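PDB 5KBP: glycosyl hydrolase, family 38, which probably hydrolyses alpha-mannosidic linkages in carbohydrates, as expected of a metal-dependent alpha-mannosidase of glycoside hydrolase family 38. Local coordinates for residues H687-I692 with V696-Q701; V719-Q724 with G744-T749. All coordinates share one frame; numbering follows the deposited sequence.

Contact 1 of 2, residues H687-I692 with V696-Q701; sequences HEADSI and VTRPNQ
The imidazole of His687 is covered on one face by CB of Arg698, which lies 3.9 Å from the ring centroid in a CH-pi contact, and is met at its edge by the side-chain amide of Asn700. Ring and amide planes are only 4° apart, and ND1 donates to Asn700 OD1 over 2.6 Å, with the oxygen tilted slightly out of the ring plane. A chi1 of 68° sets the imidazole between its own backbone N and carbonyl carbon, from where it can reach both partners. NE2, the other ring nitrogen, bonds to the hydroxyl of Tyr738, so both nitrogens are held and the rotation of the ring is fixed. The Arg698 chain runs extended from CG to NE beside the ring and carries the guanidinium to Val696, whose CG1 sits 3.6 Å above the centre of one face; Ala689 CB approaches NH2 obliquely at 3.3 Å. The charged end is claimed by a salt bridge to Glu284 and a hydrogen bond to Tyr738. On the other face of the sheet Glu688 CG passes Thr697 OG1 at 4.1 Å, and the Glu688 carboxylate hydrogen-bonds Tyr793 and forms a salt bridge with Arg789. Two hydrogen-bonded pairs, His687 with Arg698 and Ala689 with Val696, flank the non-hydrogen-bonded pair of Glu688 and Thr697. This antiparallel beta hairpin ends its sheet: strand 695-699 is outermost within this chain, strand 686-690 is bonded on its other side to strand 718-722, and strand 737-740 packs against the face bearing His687 and Ala689.

Contact 2 of 2, residues V719-Q724 with G744-T749; sequences VNVHDQ and GTIAVT
Ile746 reaches across to two valines, Val719 and Val721, that project from the same side of strand 718-722. Its chain divides at CB. With chi1 at -56°, CG1 stands beside the backbone N and CG2 is anti to it, which sends the two branches to different valines. CG2 ends against Val719 CG1, 3.7 Å away. The longer branch goes to Val721: CG1 passes 3.9 Å from Val721 CG2, and, with chi2 fully extended at 179°, CD1 comes to rest 3.8 Å from that same methyl and 4.1 Å from Val721 CB. The branches thus straddle the two valines, and the isoleucine runs alongside each of them in the opposite sense. Even the nearest alpha carbons of the two segments, those of Val721 and Gly744, are 7.5 Å apart. Asn720, between the valines in sequence, points away from Ile746, and its OD1 accepts a 2.7 Å hydrogen bond from His722 ND1. Ile730 of strand 727-732 also touches Val719 and Ile746, enlarging the aliphatic cluster, while Thr680 borders Val721 and Ile746. Strand 718-722 belongs to the same antiparallel sheet as strand 686-690, and strand 745-753 to a separate one, where Ile746 is backbone-bonded to Phe678. Buried aliphatic side chains meeting between two sheets, with no hydrogen bond between the two segments, are characteristic of a beta sandwich, here in the C-terminal region of this family 38 enzyme.

Overall arrangement
Contact 1 and contact 2 have centres 10 Å apart and meet through strands 686-690 and 718-722, neighbours in one antiparallel sheet. Glu688 O and Asn720 N, 2.7 Å apart, form a probable hydrogen bond between them, and Glu688 O also packs against Val719 CG2. The hairpin of contact 1 forms the edge of that sheet within this chain, whereas contact 2 ties the adjoining strand to the second sheet. They follow one another along the chain. Both lie away from Phe253 and Tyr256, residues that bind calcium in this protein although no such ion is bound to this chain; a sulfate ion, probably from the crystallisation liquor, lies about 5 Å from the side chain of Glu688.

Contact 1 of 2, residues H687-I692 with V696-Q701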
loop_
_atom_site.group_PDB
_atom_site.type_symbol
_atom_site.label_atom_id
_atom_site.label_comp_id
_atom_site.label_asym_id
_atom_site.label_seq_id
_atom_site.Cartn_x
_atom_site.Cartn_y
_atom_site.Cartn_z
ATOM N N HIS A 687 -9.349 -34.903 18.595
ATOM C CA HIS A 687 -9.441 -33.561 19.151
ATOM C C HIS A 687 -10.355 -32.739 18.254
ATOM O O HIS A 687 -10.726 -33.160 17.156
ATOM C CB HIS A 687 -8.059 -32.904 19.285
ATOM C CG HIS A 687 -7.409 -32.587 17.974
ATOM N ND1 HIS A 687 -6.602 -33.483 17.308
ATOM C CD2 HIS A 687 -7.443 -31.470 17.209
ATOM C CE1 HIS A 687 -6.168 -32.933 16.187
ATOM N NE2 HIS A 687 -6.664 -31.712 16.103
ATOM N N GLU A 688 -10.723 -31.552 18.729
ATOM C CA GLU A 688 -11.621 -30.674 17.997
ATOM C C GLU A 688 -10.963 -29.321 17.765
ATOM O O GLU A 688 -10.124 -28.875 18.553
ATOM C CB GLU A 688 -12.949 -30.491 18.739
ATOM C CG GLU A 688 -13.775 -31.764 18.841
ATOM C CD GLU A 688 -15.118 -31.533 19.499
ATOM O OE1 GLU A 688 -15.397 -30.382 19.893
ATOM O OE2 GLU A 688 -15.897 -32.502 19.619
ATOM N N ALA A 689 -11.353 -28.674 16.668
ATOM C CA ALA A 689 -10.798 -27.380 16.303
ATOM C C ALA A 689 -11.854 -26.572 15.567
ATOM O O ALA A 689 -12.703 -27.125 14.861
ATOM C CB ALA A 689 -9.545 -27.526 15.434
ATOM N N ASP A 690 -11.791 -25.255 15.742
ATOM C CA ASP A 690 -12.711 -24.364 15.051
ATOM C C ASP A 690 -12.327 -24.257 13.581
ATOM O O ASP A 690 -11.184 -23.931 13.249
ATOM C CB ASP A 690 -12.703 -22.982 15.701
ATOM C CG ASP A 690 -13.818 -22.092 15.190
ATOM O OD1 ASP A 690 -14.928 -22.607 14.952
ATOM O OD2 ASP A 690 -13.586 -20.876 15.025
ATOM N N SER A 691 -13.286 -24.537 12.700
ATOM C CA SER A 691 -13.053 -24.416 11.266
ATOM C C SER A 691 -14.023 -23.411 10.658
ATOM O O SER A 691 -14.288 -22.361 11.249
ATOM C CB SER A 691 -13.184 -25.777 10.581
ATOM O OG SER A 691 -12.749 -25.710 9.234
ATOM N N ILE A 692 -14.562 -23.724 9.485
ATOM C CA ILE A 692 -15.468 -22.832 8.771
ATOM C C ILE A 692 -16.889 -23.323 9.007
ATOM O O ILE A 692 -17.310 -24.331 8.430
ATOM C CB ILE A 692 -15.136 -22.771 7.275
ATOM C CG1 ILE A 692 -13.677 -22.357 7.084
ATOM C CG2 ILE A 692 -16.077 -21.809 6.563
ATOM C CD1 ILE A 692 -13.320 -21.065 7.784
ATOM N N VAL A 696 -14.770 -29.166 13.762
ATOM C CA VAL A 696 -14.374 -30.390 13.075
ATOM C C VAL A 696 -13.648 -31.312 14.045
ATOM O O VAL A 696 -12.874 -30.864 14.903
ATOM C CB VAL A 696 -13.506 -30.066 11.842
ATOM C CG1 VAL A 696 -12.190 -29.417 12.252
ATOM C CG2 VAL A 696 -13.264 -31.316 11.013
ATOM N N THR A 697 -13.912 -32.610 13.919
ATOM C CA THR A 697 -13.239 -33.631 14.712
ATOM C C THR A 697 -12.049 -34.159 13.922
ATOM O O THR A 697 -12.209 -34.632 12.791
ATOM C CB THR A 697 -14.200 -34.765 15.067
ATOM O OG1 THR A 697 -15.246 -34.264 15.911
ATOM C CG2 THR A 697 -13.465 -35.882 15.789
ATOM N N ARG A 698 -10.858 -34.072 14.512
ATOM C CA ARG A 698 -9.640 -34.479 13.838
ATOM C C ARG A 698 -8.943 -35.591 14.613
ATOM O O ARG A 698 -8.979 -35.600 15.848
ATOM C CB ARG A 698 -8.682 -33.288 13.670
ATOM C CG ARG A 698 -9.249 -32.153 12.828
ATOM C CD ARG A 698 -8.149 -31.227 12.336
ATOM N NE ARG A 698 -8.606 -30.361 11.253
ATOM C CZ ARG A 698 -8.712 -29.040 11.344
ATOM N NH1 ARG A 698 -9.138 -28.335 10.305
ATOM N NH2 ARG A 698 -8.381 -28.422 12.468
ATOM N N PRO A 699 -8.309 -36.537 13.925
ATOM C CA PRO A 699 -7.679 -37.662 14.624
ATOM C C PRO A 699 -6.290 -37.317 15.139
ATOM O O PRO A 699 -5.536 -36.569 14.511
ATOM C CB PRO A 699 -7.609 -38.745 13.542
ATOM C CG PRO A 699 -7.455 -37.970 12.275
ATOM C CD PRO A 699 -8.228 -36.682 12.460
ATOM N N ASN A 700 -5.961 -37.874 16.304
ATOM C CA ASN A 700 -4.609 -37.770 16.839
ATOM C C ASN A 700 -3.699 -38.875 16.323
ATOM O O ASN A 700 -2.493 -38.649 16.158
ATOM C CB ASN A 700 -4.639 -37.801 18.370
ATOM C CG ASN A 700 -5.405 -36.634 18.960
ATOM O OD1 ASN A 700 -5.460 -35.553 18.375
ATOM N ND2 ASN A 700 -6.001 -36.848 20.127
ATOM N N GLN A 701 -4.252 -40.059 16.067
ATOM C CA GLN A 701 -3.485 -41.140 15.461
ATOM C C GLN A 701 -3.229 -40.819 13.994
ATOM O O GLN A 701 -4.168 -40.594 13.224
ATOM C CB GLN A 701 -4.230 -42.464 15.605
#

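Contact 2 of 2, residues V719-Q724 with G744-T749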
loop_
_atom_site.group_PDB
_atom_site.type_symbol
_atom_site.label_atom_id
_atom_site.label_comp_id
_atom_site.label_asym_id
_atom_site.label_seq_id
_atom_site.Cartn_x
_atom_site.Cartn_y
_atom_site.Cartn_z
ATOM N N VAL A 719 -9.036 -24.485 19.742
ATOM C CA VAL A 719 -8.776 -25.916 19.626
ATOM C C VAL A 719 -9.041 -26.540 20.992
ATOM O O VAL A 719 -8.735 -25.937 22.027
ATOM C CB VAL A 719 -7.339 -26.201 19.140
ATOM C CG1 VAL A 719 -6.321 -25.514 20.036
ATOM C CG2 VAL A 719 -7.078 -27.695 19.085
ATOM N N ASN A 720 -9.625 -27.738 20.999
ATOM C CA ASN A 720 -10.088 -28.361 22.231
ATOM C C ASN A 720 -9.626 -29.808 22.319
ATOM O O ASN A 720 -9.544 -30.508 21.306
ATOM C CB ASN A 720 -11.618 -28.296 22.333
ATOM C CG ASN A 720 -12.158 -29.042 23.537
ATOM O OD1 ASN A 720 -12.481 -30.227 23.455
ATOM N ND2 ASN A 720 -12.256 -28.351 24.667
ATOM N N VAL A 721 -9.328 -30.244 23.541
ATOM C CA VAL A 721 -9.014 -31.633 23.855
ATOM C C VAL A 721 -9.798 -32.007 25.104
ATOM O O VAL A 721 -9.711 -31.314 26.123
ATOM C CB VAL A 721 -7.504 -31.848 24.078
ATOM C CG1 VAL A 721 -7.250 -33.191 24.744
ATOM C CG2 VAL A 721 -6.751 -31.754 22.759
ATOM N N HIS A 722 -10.567 -33.091 25.028
ATOM C CA HIS A 722 -11.424 -33.465 26.141
ATOM C C HIS A 722 -11.682 -34.964 26.123
ATOM O O HIS A 722 -11.606 -35.618 25.081
ATOM C CB HIS A 722 -12.757 -32.706 26.103
ATOM C CG HIS A 722 -13.676 -33.150 25.008
ATOM N ND1 HIS A 722 -13.643 -32.609 23.741
ATOM C CD2 HIS A 722 -14.656 -34.085 24.992
ATOM C CE1 HIS A 722 -14.562 -33.190 22.991
ATOM N NE2 HIS A 722 -15.191 -34.090 23.726
ATOM N N ASP A 723 -11.989 -35.499 27.306
ATOM C CA ASP A 723 -12.500 -36.859 27.427
ATOM C C ASP A 723 -13.907 -36.821 28.010
ATOM O O ASP A 723 -14.617 -35.820 27.862
ATOM C CB ASP A 723 -11.572 -37.729 28.282
ATOM C CG ASP A 723 -11.248 -37.106 29.634
ATOM O OD1 ASP A 723 -11.987 -36.205 30.083
ATOM O OD2 ASP A 723 -10.250 -37.528 30.254
ATOM N N GLN A 724 -14.314 -37.892 28.688
ATOM C CA GLN A 724 -15.667 -37.976 29.223
ATOM C C GLN A 724 -15.857 -37.190 30.515
ATOM O O GLN A 724 -16.988 -37.115 31.007
ATOM C CB GLN A 724 -16.046 -39.439 29.460
ATOM N N GLY A 744 -0.982 -35.494 24.373
ATOM C CA GLY A 744 -2.116 -34.615 24.563
ATOM C C GLY A 744 -1.781 -33.147 24.689
ATOM O O GLY A 744 -2.682 -32.345 24.958
ATOM N N THR A 745 -0.522 -32.765 24.501
ATOM C CA THR A 745 -0.132 -31.367 24.626
ATOM C C THR A 745 -0.613 -30.573 23.419
ATOM O O THR A 745 -0.305 -30.920 22.274
ATOM C CB THR A 745 1.382 -31.250 24.764
ATOM O OG1 THR A 745 1.798 -31.862 25.991
ATOM C CG2 THR A 745 1.806 -29.786 24.756
ATOM N N ILE A 746 -1.373 -29.513 23.676
ATOM C CA ILE A 746 -1.758 -28.577 22.626
ATOM C C ILE A 746 -0.636 -27.561 22.462
ATOM O O ILE A 746 -0.295 -26.841 23.406
ATOM C CB ILE A 746 -3.085 -27.881 22.956
ATOM C CG1 ILE A 746 -4.184 -28.915 23.204
ATOM C CG2 ILE A 746 -3.482 -26.946 21.829
ATOM C CD1 ILE A 746 -5.516 -28.302 23.569
ATOM N N ALA A 747 -0.056 -27.505 21.268
ATOM C CA ALA A 747 1.022 -26.576 20.955
ATOM C C ALA A 747 0.513 -25.589 19.914
ATOM O O ALA A 747 0.235 -25.973 18.772
ATOM C CB ALA A 747 2.258 -27.320 20.454
ATOM N N VAL A 748 0.384 -24.325 20.307
ATOM C CA VAL A 748 -0.042 -23.259 19.409
ATOM C C VAL A 748 1.194 -22.520 18.924
ATOM O O VAL A 748 1.998 -22.038 19.732
ATOM C CB VAL A 748 -1.023 -22.298 20.103
ATOM C CG1 VAL A 748 -1.344 -21.123 19.190
ATOM C CG2 VAL A 748 -2.296 -23.031 20.503
ATOM N N THR A 749 1.352 -22.432 17.605
ATOM C CA THR A 749 2.494 -21.744 17.018
ATOM C C THR A 749 2.275 -20.239 17.084
ATOM O O THR A 749 1.266 -19.729 16.583
ATOM C CB THR A 749 2.706 -22.188 15.573
ATOM O OG1 THR A 749 2.945 -23.599 15.538
ATOM C CG2 THR A 749 3.895 -21.457 14.964
#